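Local coordinates for protein alpha-L-rhamnosidase (Aspergillus terreus, PDB 6GSZ) that probably hydrolyses terminal non-reducing alpha-L-rhamnose residues from alpha-L-rhamnosides, at residues S146-I151 / T186-D191; L230-V235 / K242-S247; T737-W742 / T757-Y762. All blocks are in the same frame, centred on the assembly; numbering follows the deposited sequence.

Overall arrangement
Contacts 1 and 2 follow one another in the alpha-L-rhamnosidase N-terminal domain, which follows an immunoglobulin-like one, and contact 3 comes far later in the glycosidase domain. None nests in or crosses another. Contact 1 brings strand 182-188 back beside strand 144-154, closing an excursion that includes strand 156-161 of a second sheet. Contact 2 closes the hairpin of strands 228-237 and 242-246. The two share a sheet, because strand 228-237 also pairs with strand 144-154, with Tyr150 O 2.8 Å from Leu232 N. Contact 3 ties together two parts of the long loop between helices 727-732 and 768-775. Its centre lies about 41 Å from that of contact 1 and about 45 Å from that of contact 2.

Contact 1: S146-I151 / T186-D191; sequences SARLYI and TYDVTD. With CA (calcium ion), chain L.
A calcium site sits at the end of an antiparallel strand pair, where Asp188 faces Arg148. Asp188 OD2 binds the calcium ion at 2.3 Å, and four waters complete the ligands seen around the metal. The other carboxylate oxygen serves the protein's own groups. OD1 forms a salt bridge with Arg148 NH1 at 3.2 Å, the carboxylate and guanidinium planes lying 47° apart. It also accepts from Thr190 N, which makes an Asx turn, and from Thr190 OG1, 2.7 Å away on its syn side. The nearby metal and arginine would probably keep this carboxylate ionised. CG of Asp188 stands anti to the backbone N (chi1 176°), within reach of both Arg148 and the metal. A water joins Arg148 NH1 to Asp188 OD2, and Arg148 NE has its own salt bridge to Glu102.

Thr190 OG1 takes over the strand pairing where the second strand stops, accepting from Ala147 N at 2.9 Å. Ala147 O is held from opposite faces of its plane, by Val189 N at 3.1 Å and by Arg148 NH1. Leu149 and Tyr187 form the regular hydrogen-bonded pair.

On the Arg148 face, Thr186 lies alongside Tyr150, its CG2 3.4 Å from ring atom CE1. On the reverse face, Ile151 CG2 meets the edge of the Tyr187 ring, 3.6 Å from CE2. Val189 CG1 packs on Leu149 CB, and the valine side chain also touches Ile161 of strand 156-161. Two sheets packed in this way are consistent with the beta-sandwich of a galactose-binding-like domain.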
loop_
_atom_site.group_PDB
_atom_site.type_symbol
_atom_site.label_atom_id
_atom_site.label_comp_id
_atom_site.label_asym_id
_atom_site.label_seq_id
_atom_site.Cartn_x
_atom_site.Cartn_y
_atom_site.Cartn_z
ATOM N N SER A 146 -3.400 6.263 33.702
ATOM C CA SER A 146 -3.312 5.878 32.282
ATOM C C SER A 146 -3.665 4.406 32.137
ATOM O O SER A 146 -3.570 3.655 33.105
ATOM C CB SER A 146 -1.947 6.202 31.673
ATOM O OG SER A 146 -0.938 5.431 32.281
ATOM N N ALA A 147 -4.061 4.021 30.915
ATOM C CA ALA A 147 -4.332 2.629 30.666
ATOM C C ALA A 147 -4.054 2.313 29.201
ATOM O O ALA A 147 -4.246 3.166 28.319
ATOM C CB ALA A 147 -5.751 2.267 31.071
ATOM N N ARG A 148 -3.644 1.058 28.981
ATOM C CA ARG A 148 -3.350 0.555 27.648
ATOM C C ARG A 148 -4.048 -0.779 27.400
ATOM O O ARG A 148 -4.183 -1.582 28.302
ATOM C CB ARG A 148 -1.846 0.320 27.462
ATOM C CG ARG A 148 -0.983 1.565 27.627
ATOM C CD ARG A 148 -1.186 2.573 26.508
ATOM N NE ARG A 148 -0.355 3.739 26.671
ATOM C CZ ARG A 148 -0.739 4.905 27.226
ATOM N NH1 ARG A 148 -1.988 5.112 27.625
ATOM N NH2 ARG A 148 0.153 5.887 27.311
ATOM N N LEU A 149 -4.490 -0.978 26.151
ATOM C CA LEU A 149 -4.953 -2.289 25.688
ATOM C C LEU A 149 -3.997 -2.754 24.600
ATOM O O LEU A 149 -3.775 -2.004 23.622
ATOM C CB LEU A 149 -6.372 -2.231 25.129
ATOM C CG LEU A 149 -6.913 -3.583 24.675
ATOM C CD1 LEU A 149 -7.103 -4.540 25.856
ATOM C CD2 LEU A 149 -8.217 -3.406 23.935
ATOM N N TYR A 150 -3.447 -3.950 24.777
ATOM C CA TYR A 150 -2.597 -4.616 23.821
ATOM C C TYR A 150 -3.365 -5.821 23.298
ATOM O O TYR A 150 -3.903 -6.603 24.122
ATOM C CB TYR A 150 -1.323 -5.071 24.505
ATOM C CG TYR A 150 -0.577 -3.955 25.170
ATOM C CD1 TYR A 150 0.224 -3.112 24.426
ATOM C CD2 TYR A 150 -0.626 -3.734 26.535
ATOM C CE1 TYR A 150 0.955 -2.101 25.029
ATOM C CE2 TYR A 150 0.118 -2.731 27.139
ATOM C CZ TYR A 150 0.918 -1.897 26.379
ATOM O OH TYR A 150 1.642 -0.925 27.043
ATOM N N ILE A 151 -3.562 -5.950 21.983
ATOM C CA ILE A 151 -4.547 -6.909 21.511
ATOM C C ILE A 151 -4.234 -7.373 20.104
ATOM O O ILE A 151 -3.793 -6.585 19.248
ATOM C CB ILE A 151 -5.947 -6.276 21.611
ATOM C CG1 ILE A 151 -7.042 -7.236 21.143
ATOM C CG2 ILE A 151 -6.021 -4.931 20.916
ATOM C CD1 ILE A 151 -8.445 -6.854 21.594
ATOM N N THR A 186 -1.794 -1.518 19.932
ATOM C CA THR A 186 -1.761 -0.847 21.204
ATOM C C THR A 186 -2.706 0.356 21.165
ATOM O O THR A 186 -2.652 1.182 20.223
ATOM C CB THR A 186 -0.342 -0.373 21.535
ATOM O OG1 THR A 186 0.543 -1.489 21.537
ATOM C CG2 THR A 186 -0.308 0.298 22.898
ATOM N N TYR A 187 -3.550 0.493 22.202
ATOM C CA TYR A 187 -4.494 1.592 22.286
ATOM C C TYR A 187 -4.388 2.253 23.662
ATOM O O TYR A 187 -4.254 1.573 24.696
ATOM C CB TYR A 187 -5.918 1.074 22.110
ATOM C CG TYR A 187 -6.144 0.381 20.791
ATOM C CD1 TYR A 187 -6.402 1.103 19.627
ATOM C CD2 TYR A 187 -6.110 -1.005 20.689
ATOM C CE1 TYR A 187 -6.594 0.476 18.400
ATOM C CE2 TYR A 187 -6.360 -1.642 19.480
ATOM C CZ TYR A 187 -6.636 -0.920 18.327
ATOM O OH TYR A 187 -6.914 -1.546 17.148
ATOM N N ASP A 188 -4.566 3.572 23.666
ATOM C CA ASP A 188 -4.698 4.326 24.904
ATOM C C ASP A 188 -6.177 4.336 25.305
ATOM O O ASP A 188 -7.004 4.981 24.666
ATOM C CB ASP A 188 -4.151 5.729 24.738
ATOM C CG ASP A 188 -4.340 6.621 25.951
ATOM O OD1 ASP A 188 -4.959 6.160 26.934
ATOM O OD2 ASP A 188 -3.852 7.788 25.895
ATOM N N VAL A 189 -6.509 3.524 26.302
ATOM C CA VAL A 189 -7.902 3.345 26.724
ATOM C C VAL A 189 -8.181 4.062 28.055
ATOM O O VAL A 189 -9.208 3.810 28.698
ATOM C CB VAL A 189 -8.297 1.863 26.774
ATOM C CG1 VAL A 189 -8.139 1.226 25.419
ATOM C CG2 VAL A 189 -7.547 1.092 27.830
ATOM N N THR A 190 -7.329 4.997 28.451
ATOM C CA THR A 190 -7.464 5.747 29.699
ATOM C C THR A 190 -8.892 6.285 29.871
ATOM O O THR A 190 -9.462 6.154 30.968
ATOM C CB THR A 190 -6.489 6.928 29.723
ATOM O OG1 THR A 190 -5.176 6.383 29.566
ATOM C CG2 THR A 190 -6.536 7.711 31.021
ATOM N N ASP A 191 -9.449 6.896 28.816
ATOM C CA ASP A 191 -10.692 7.643 28.929
ATOM C C ASP A 191 -11.917 6.725 28.769
ATOM O O ASP A 191 -13.049 7.198 28.960
ATOM C CB ASP A 191 -10.697 8.789 27.925
ATOM C CG ASP A 191 -9.736 9.926 28.266
ATOM O OD1 ASP A 191 -9.229 9.998 29.444
ATOM O OD2 ASP A 191 -9.514 10.750 27.358
HETATM CA CA CA L . -3.728 9.688 24.572
HETATM O O HOH W 1 -2.380 7.847 28.382
HETATM O O HOH W 2 -5.753 9.581 26.381
HETATM O O HOH W 3 -3.161 11.189 26.680
HETATM O O HOH W 4 -1.473 9.464 25.307
HETATM O O HOH W 5 -6.149 8.843 23.508
#

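Contact 2: L230-V235 / K242-S247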
loop_
_atom_site.group_PDB
_atom_site.type_symbol
_atom_site.label_atom_id
_atom_site.label_comp_id
_atom_site.label_asym_id
_atom_site.label_seq_id
_atom_site.Cartn_x
_atom_site.Cartn_y
_atom_site.Cartn_z
ATOM N N LEU A 230 -6.050 -12.682 21.831
ATOM C CA LEU A 230 -5.020 -12.385 22.831
ATOM C C LEU A 230 -5.196 -10.925 23.242
ATOM O O LEU A 230 -5.154 -10.031 22.364
ATOM C CB LEU A 230 -3.637 -12.597 22.212
ATOM C CG LEU A 230 -2.448 -12.275 23.144
ATOM C CD1 LEU A 230 -2.426 -13.233 24.353
ATOM C CD2 LEU A 230 -1.131 -12.329 22.380
ATOM N N SER A 231 -5.256 -10.653 24.548
ATOM C CA SER A 231 -5.566 -9.306 25.047
ATOM C C SER A 231 -4.856 -9.100 26.391
ATOM O O SER A 231 -4.920 -9.980 27.233
ATOM C CB SER A 231 -7.072 -9.137 25.155
ATOM O OG SER A 231 -7.467 -7.832 25.572
ATOM N N LEU A 232 -4.273 -7.932 26.604
ATOM C CA LEU A 232 -3.813 -7.534 27.914
ATOM C C LEU A 232 -4.198 -6.071 28.122
ATOM O O LEU A 232 -3.756 -5.202 27.343
ATOM C CB LEU A 232 -2.296 -7.715 28.040
ATOM C CG LEU A 232 -1.721 -7.354 29.416
ATOM C CD1 LEU A 232 -2.266 -8.317 30.475
ATOM C CD2 LEU A 232 -0.182 -7.297 29.367
ATOM N N LEU A 233 -4.958 -5.795 29.176
ATOM C CA LEU A 233 -5.264 -4.450 29.636
ATOM C C LEU A 233 -4.340 -4.141 30.812
ATOM O O LEU A 233 -4.238 -4.925 31.742
ATOM C CB LEU A 233 -6.724 -4.360 30.072
ATOM C CG LEU A 233 -7.167 -2.966 30.506
ATOM C CD1 LEU A 233 -7.357 -2.076 29.307
ATOM C CD2 LEU A 233 -8.450 -3.039 31.311
ATOM N N VAL A 234 -3.590 -3.038 30.711
ATOM C CA VAL A 234 -2.673 -2.616 31.755
ATOM C C VAL A 234 -3.144 -1.245 32.243
ATOM O O VAL A 234 -3.161 -0.276 31.454
ATOM C CB VAL A 234 -1.228 -2.546 31.233
ATOM C CG1 VAL A 234 -0.287 -2.213 32.378
ATOM C CG2 VAL A 234 -0.789 -3.840 30.571
ATOM N N VAL A 235 -3.459 -1.133 33.529
ATOM C CA VAL A 235 -3.877 0.113 34.133
ATOM C C VAL A 235 -2.770 0.572 35.088
ATOM O O VAL A 235 -2.295 -0.209 35.907
ATOM C CB VAL A 235 -5.211 -0.059 34.906
ATOM C CG1 VAL A 235 -5.658 1.252 35.518
ATOM C CG2 VAL A 235 -6.308 -0.657 34.041
ATOM N N LYS A 242 0.784 -1.200 38.807
ATOM C CA LYS A 242 -0.040 -1.565 37.658
ATOM C C LYS A 242 -1.002 -2.708 37.996
ATOM O O LYS A 242 -0.659 -3.662 38.726
ATOM C CB LYS A 242 0.844 -1.920 36.453
ATOM C CG LYS A 242 1.671 -0.752 35.945
ATOM C CD LYS A 242 2.540 -0.967 34.724
ATOM C CE LYS A 242 3.398 0.265 34.508
ATOM N NZ LYS A 242 3.838 0.409 33.098
ATOM N N LEU A 243 -2.169 -2.633 37.357
ATOM C CA LEU A 243 -3.149 -3.716 37.294
ATOM C C LEU A 243 -3.095 -4.338 35.889
ATOM O O LEU A 243 -3.041 -3.616 34.899
ATOM C CB LEU A 243 -4.516 -3.094 37.623
ATOM C CG LEU A 243 -5.787 -3.912 37.380
ATOM C CD1 LEU A 243 -5.861 -5.140 38.280
ATOM C CD2 LEU A 243 -7.018 -3.036 37.611
ATOM N N TYR A 244 -3.100 -5.666 35.831
ATOM C CA TYR A 244 -3.054 -6.461 34.582
ATOM C C TYR A 244 -4.331 -7.278 34.428
ATOM O O TYR A 244 -4.651 -8.076 35.300
ATOM C CB TYR A 244 -1.859 -7.407 34.582
ATOM C CG TYR A 244 -0.557 -6.667 34.670
ATOM C CD1 TYR A 244 0.020 -6.362 35.899
ATOM C CD2 TYR A 244 0.089 -6.278 33.523
ATOM C CE1 TYR A 244 1.207 -5.659 35.970
ATOM C CE2 TYR A 244 1.275 -5.568 33.575
ATOM C CZ TYR A 244 1.824 -5.251 34.803
ATOM O OH TYR A 244 3.000 -4.584 34.856
ATOM N N ILE A 245 -5.045 -7.112 33.314
ATOM C CA ILE A 245 -6.262 -7.870 33.077
ATOM C C ILE A 245 -6.019 -8.646 31.795
ATOM O O ILE A 245 -6.119 -8.078 30.677
ATOM C CB ILE A 245 -7.518 -6.986 32.920
ATOM C CG1 ILE A 245 -7.707 -5.994 34.064
ATOM C CG2 ILE A 245 -8.752 -7.884 32.751
ATOM C CD1 ILE A 245 -7.862 -6.648 35.392
ATOM N N PRO A 246 -5.601 -9.915 31.912
ATOM C CA PRO A 246 -5.272 -10.717 30.747
ATOM C C PRO A 246 -6.462 -11.433 30.126
ATOM O O PRO A 246 -7.424 -11.796 30.842
ATOM C CB PRO A 246 -4.278 -11.742 31.319
ATOM C CG PRO A 246 -4.852 -12.018 32.695
ATOM C CD PRO A 246 -5.323 -10.650 33.158
ATOM N N SER A 247 -6.343 -11.795 28.845
ATOM C CA SER A 247 -7.160 -12.850 28.267
ATOM C C SER A 247 -6.751 -14.162 28.913
ATOM O O SER A 247 -5.578 -14.525 28.961
ATOM C CB SER A 247 -7.013 -12.904 26.767
ATOM O OG SER A 247 -5.644 -12.894 26.358
HETATM O O HOH W 6 -7.488 -8.138 28.299
#
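Ser247 OG is gripped by two backbone groups: it accepts from Ser231 N at 2.9 Å and is also hydrogen-bonded to Val115 O. Its chi1 of 49° puts OG between the backbone N and the carbonyl carbon, where it can reach across to Ser231. A side chain thus stands in for a carbonyl at this end of the ladder. Ser247 N returns a bond to Ser231 O at 2.8 Å. The regular pairs follow. Leu233 and Ile245 exchange two backbone bonds, and Leu233 N points almost straight at Ile245 O, with an N-H...O angle of 179°. Val235 and Leu243 repeat the pattern near the turn.

On one face, Val234 lies beside Tyr244 and points the same way. Its CG1 is 3.9 Å from Tyr244 CE2 and also 3.9 Å from Lys242 CD, so one methyl touches both an aromatic ring and an aliphatic chain. Leu232 CD1 approaches Pro246 CB at 4.1 Å, while its other methyl, CD2, lies at the edge of the tyrosine ring. His112 stacks on that ring. The opposite face carries Leu233 and Ile245, which both touch Phe138 of strand 132-140. The arrangement is that of an antiparallel beta hairpin at the edge of its sheet, consistent with a beta-sandwich.

Contact 3: T737-W742 / T757-Y762; sequences TTWERW and TSFNHY. With BGC (beta-D-glucopyranose), chain B.
Glu740 and His761 pack closely side by side, whereas a water fills in between Trp739 O and His761 O, which do not meet directly. In the tight part, Glu740 CG, anti to the backbone N (chi1 178°), sits over the centre of the His761 ring, 3.6 Å from its centroid, as a CH-pi contact. The carboxylate beyond it is stacked on the ring, with planes 21° apart. OE1 has a salt bridge to Arg464. His761 is held at both ring nitrogens: ND1 shares a hydrogen bond of 2.8 Å with Ser758 OG, and NE2 donates to glucose O1 at 2.9 Å. Asp460, Asp473 and Trp527 also bond the glucose. Ser758 OG also accepts from Asn760 N, forming an ST turn.

Phe759 also packs on Trp739. It meets the indole face edge-on, CD1 lying 3.6 Å from Trp739 CE2 and the planes at 79°. Nearby, Glu740 N donates to Ser758 O, and Thr738 OG1 donates to His761 O at 2.8 Å.

Where the segments meet less directly, the water donates to Trp739 O at 2.7 Å and to His761 O at 2.9 Å. These two parts of one loop help line the sugar pocket of the six-hairpin glycosidase domain, an (alpha/alpha)6 barrel.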
loop_
_atom_site.group_PDB
_atom_site.type_symbol
_atom_site.label_atom_id
_atom_site.label_comp_id
_atom_site.label_asym_id
_atom_site.label_seq_id
_atom_site.Cartn_x
_atom_site.Cartn_y
_atom_site.Cartn_z
ATOM N N THR A 737 -10.830 3.862 -12.073
ATOM C CA THR A 737 -9.704 3.106 -11.556
ATOM C C THR A 737 -8.959 2.611 -12.788
ATOM O O THR A 737 -9.527 2.614 -13.865
ATOM C CB THR A 737 -10.155 1.927 -10.686
ATOM O OG1 THR A 737 -11.195 1.205 -11.331
ATOM C CG2 THR A 737 -10.588 2.367 -9.311
ATOM N N THR A 738 -7.719 2.159 -12.612
ATOM C CA THR A 738 -7.027 1.472 -13.696
ATOM C C THR A 738 -7.446 0.005 -13.679
ATOM O O THR A 738 -7.699 -0.589 -12.636
ATOM C CB THR A 738 -5.507 1.682 -13.603
ATOM O OG1 THR A 738 -4.971 1.338 -12.317
ATOM C CG2 THR A 738 -5.126 3.112 -13.918
ATOM N N TRP A 739 -7.478 -0.600 -14.875
ATOM C CA TRP A 739 -8.004 -1.972 -15.042
ATOM C C TRP A 739 -6.844 -2.954 -15.212
ATOM O O TRP A 739 -5.759 -2.607 -15.667
ATOM C CB TRP A 739 -8.942 -2.062 -16.250
ATOM C CG TRP A 739 -10.048 -1.059 -16.259
ATOM C CD1 TRP A 739 -10.581 -0.347 -15.223
ATOM C CD2 TRP A 739 -10.843 -0.740 -17.411
ATOM N NE1 TRP A 739 -11.641 0.411 -15.660
ATOM C CE2 TRP A 739 -11.812 0.201 -17.005
ATOM C CE3 TRP A 739 -10.771 -1.122 -18.752
ATOM C CZ2 TRP A 739 -12.762 0.724 -17.891
ATOM C CZ3 TRP A 739 -11.694 -0.601 -19.635
ATOM C CH2 TRP A 739 -12.678 0.303 -19.207
ATOM N N GLU A 740 -7.075 -4.207 -14.867
ATOM C CA GLU A 740 -6.097 -5.280 -15.009
ATOM C C GLU A 740 -5.629 -5.426 -16.455
ATOM O O GLU A 740 -4.425 -5.536 -16.705
ATOM C CB GLU A 740 -6.743 -6.562 -14.509
ATOM C CG GLU A 740 -5.909 -7.822 -14.599
ATOM C CD GLU A 740 -6.568 -9.060 -14.012
ATOM O OE1 GLU A 740 -7.818 -9.161 -14.098
ATOM O OE2 GLU A 740 -5.794 -9.918 -13.496
ATOM N N ARG A 741 -6.595 -5.558 -17.364
ATOM C CA ARG A 741 -6.343 -5.682 -18.764
ATOM C C ARG A 741 -6.534 -4.316 -19.437
ATOM O O ARG A 741 -7.399 -3.532 -19.055
ATOM C CB ARG A 741 -7.382 -6.590 -19.405
ATOM C CG ARG A 741 -7.418 -7.993 -18.826
ATOM C CD ARG A 741 -8.597 -8.774 -19.359
ATOM N NE ARG A 741 -8.537 -10.201 -19.025
ATOM C CZ ARG A 741 -7.781 -11.109 -19.654
ATOM N NH1 ARG A 741 -7.080 -10.791 -20.756
ATOM N NH2 ARG A 741 -7.733 -12.344 -19.175
ATOM N N TRP A 742 -5.764 -4.068 -20.494
ATOM C CA TRP A 742 -6.015 -2.857 -21.294
ATOM C C TRP A 742 -7.507 -2.817 -21.676
ATOM O O TRP A 742 -8.187 -1.755 -21.612
ATOM C CB TRP A 742 -5.088 -2.799 -22.522
ATOM C CG TRP A 742 -3.640 -2.705 -22.141
ATOM C CD1 TRP A 742 -2.676 -3.645 -22.264
ATOM C CD2 TRP A 742 -3.009 -1.553 -21.587
ATOM N NE1 TRP A 742 -1.474 -3.175 -21.791
ATOM C CE2 TRP A 742 -1.668 -1.902 -21.336
ATOM C CE3 TRP A 742 -3.471 -0.284 -21.202
ATOM C CZ2 TRP A 742 -0.753 -0.988 -20.837
ATOM C CZ3 TRP A 742 -2.562 0.614 -20.697
ATOM C CH2 TRP A 742 -1.232 0.244 -20.485
ATOM N N THR A 757 -10.535 -11.149 -15.096
ATOM C CA THR A 757 -10.778 -9.766 -15.510
ATOM C C THR A 757 -11.178 -8.916 -14.309
ATOM O O THR A 757 -12.215 -9.189 -13.688
ATOM C CB THR A 757 -11.847 -9.675 -16.599
ATOM O OG1 THR A 757 -11.409 -10.421 -17.741
ATOM C CG2 THR A 757 -12.138 -8.258 -17.017
ATOM N N SER A 758 -10.377 -7.907 -13.987
ATOM C CA SER A 758 -10.608 -6.993 -12.893
ATOM C C SER A 758 -10.617 -5.551 -13.423
ATOM O O SER A 758 -9.853 -5.191 -14.348
ATOM C CB SER A 758 -9.553 -7.190 -11.821
ATOM O OG SER A 758 -9.168 -5.979 -11.204
ATOM N N PHE A 759 -11.408 -4.688 -12.774
ATOM C CA PHE A 759 -11.449 -3.270 -13.078
ATOM C C PHE A 759 -10.708 -2.444 -12.007
ATOM O O PHE A 759 -10.952 -1.227 -11.901
ATOM C CB PHE A 759 -12.892 -2.770 -13.268
ATOM C CG PHE A 759 -13.536 -3.385 -14.473
ATOM C CD1 PHE A 759 -13.403 -2.767 -15.696
ATOM C CD2 PHE A 759 -14.229 -4.590 -14.405
ATOM C CE1 PHE A 759 -13.967 -3.334 -16.830
ATOM C CE2 PHE A 759 -14.791 -5.144 -15.539
ATOM C CZ PHE A 759 -14.657 -4.521 -16.747
ATOM N N ASN A 760 -9.806 -3.060 -11.235
ATOM C CA ASN A 760 -9.121 -2.308 -10.192
ATOM C C ASN A 760 -7.789 -2.969 -9.828
ATOM O O ASN A 760 -7.640 -3.572 -8.771
ATOM C CB ASN A 760 -10.005 -2.155 -8.960
ATOM C CG ASN A 760 -9.621 -0.998 -8.074
ATOM O OD1 ASN A 760 -8.564 -0.376 -8.282
ATOM N ND2 ASN A 760 -10.432 -0.676 -7.078
ATOM N N HIS A 761 -6.818 -2.813 -10.732
ATOM C CA HIS A 761 -5.418 -3.273 -10.581
ATOM C C HIS A 761 -4.511 -2.071 -10.815
ATOM O O HIS A 761 -4.747 -1.384 -11.804
ATOM C CB HIS A 761 -5.083 -4.306 -11.674
ATOM C CG HIS A 761 -5.215 -5.752 -11.365
ATOM N ND1 HIS A 761 -6.442 -6.355 -11.148
ATOM C CD2 HIS A 761 -4.279 -6.734 -11.336
ATOM C CE1 HIS A 761 -6.241 -7.646 -10.952
ATOM N NE2 HIS A 761 -4.905 -7.919 -11.043
ATOM N N TYR A 762 -3.533 -1.812 -9.935
ATOM C CA TYR A 762 -2.619 -0.666 -10.160
ATOM C C TYR A 762 -1.540 -0.872 -11.207
ATOM O O TYR A 762 -0.903 0.136 -11.573
ATOM C CB TYR A 762 -2.014 -0.172 -8.835
ATOM C CG TYR A 762 -1.353 -1.166 -7.913
ATOM C CD1 TYR A 762 -0.409 -2.066 -8.345
ATOM C CD2 TYR A 762 -1.706 -1.217 -6.573
ATOM C CE1 TYR A 762 0.230 -2.934 -7.478
ATOM C CE2 TYR A 762 -1.094 -2.097 -5.691
ATOM C CZ TYR A 762 -0.173 -3.018 -6.158
ATOM O OH TYR A 762 0.426 -3.876 -5.273
HETATM C C2 BGC B . -1.737 -10.547 -10.785
HETATM C C3 BGC B . -0.600 -11.057 -11.625
HETATM C C4 BGC B . -0.467 -12.557 -11.773
HETATM C C5 BGC B . -1.796 -13.008 -12.144
HETATM C C6 BGC B . -1.657 -14.505 -12.347
HETATM C C1 BGC B . -3.024 -11.247 -11.185
HETATM O O1 BGC B . -4.095 -10.655 -10.476
HETATM O O2 BGC B . -2.089 -9.241 -11.177
HETATM O O3 BGC B . 0.521 -10.748 -10.986
HETATM O O4 BGC B . 0.534 -13.046 -12.696
HETATM O O5 BGC B . -2.866 -12.666 -11.206
HETATM O O6 BGC B . -2.963 -15.045 -12.573
HETATM O O HOH W 7 -3.509 -2.680 -14.091
#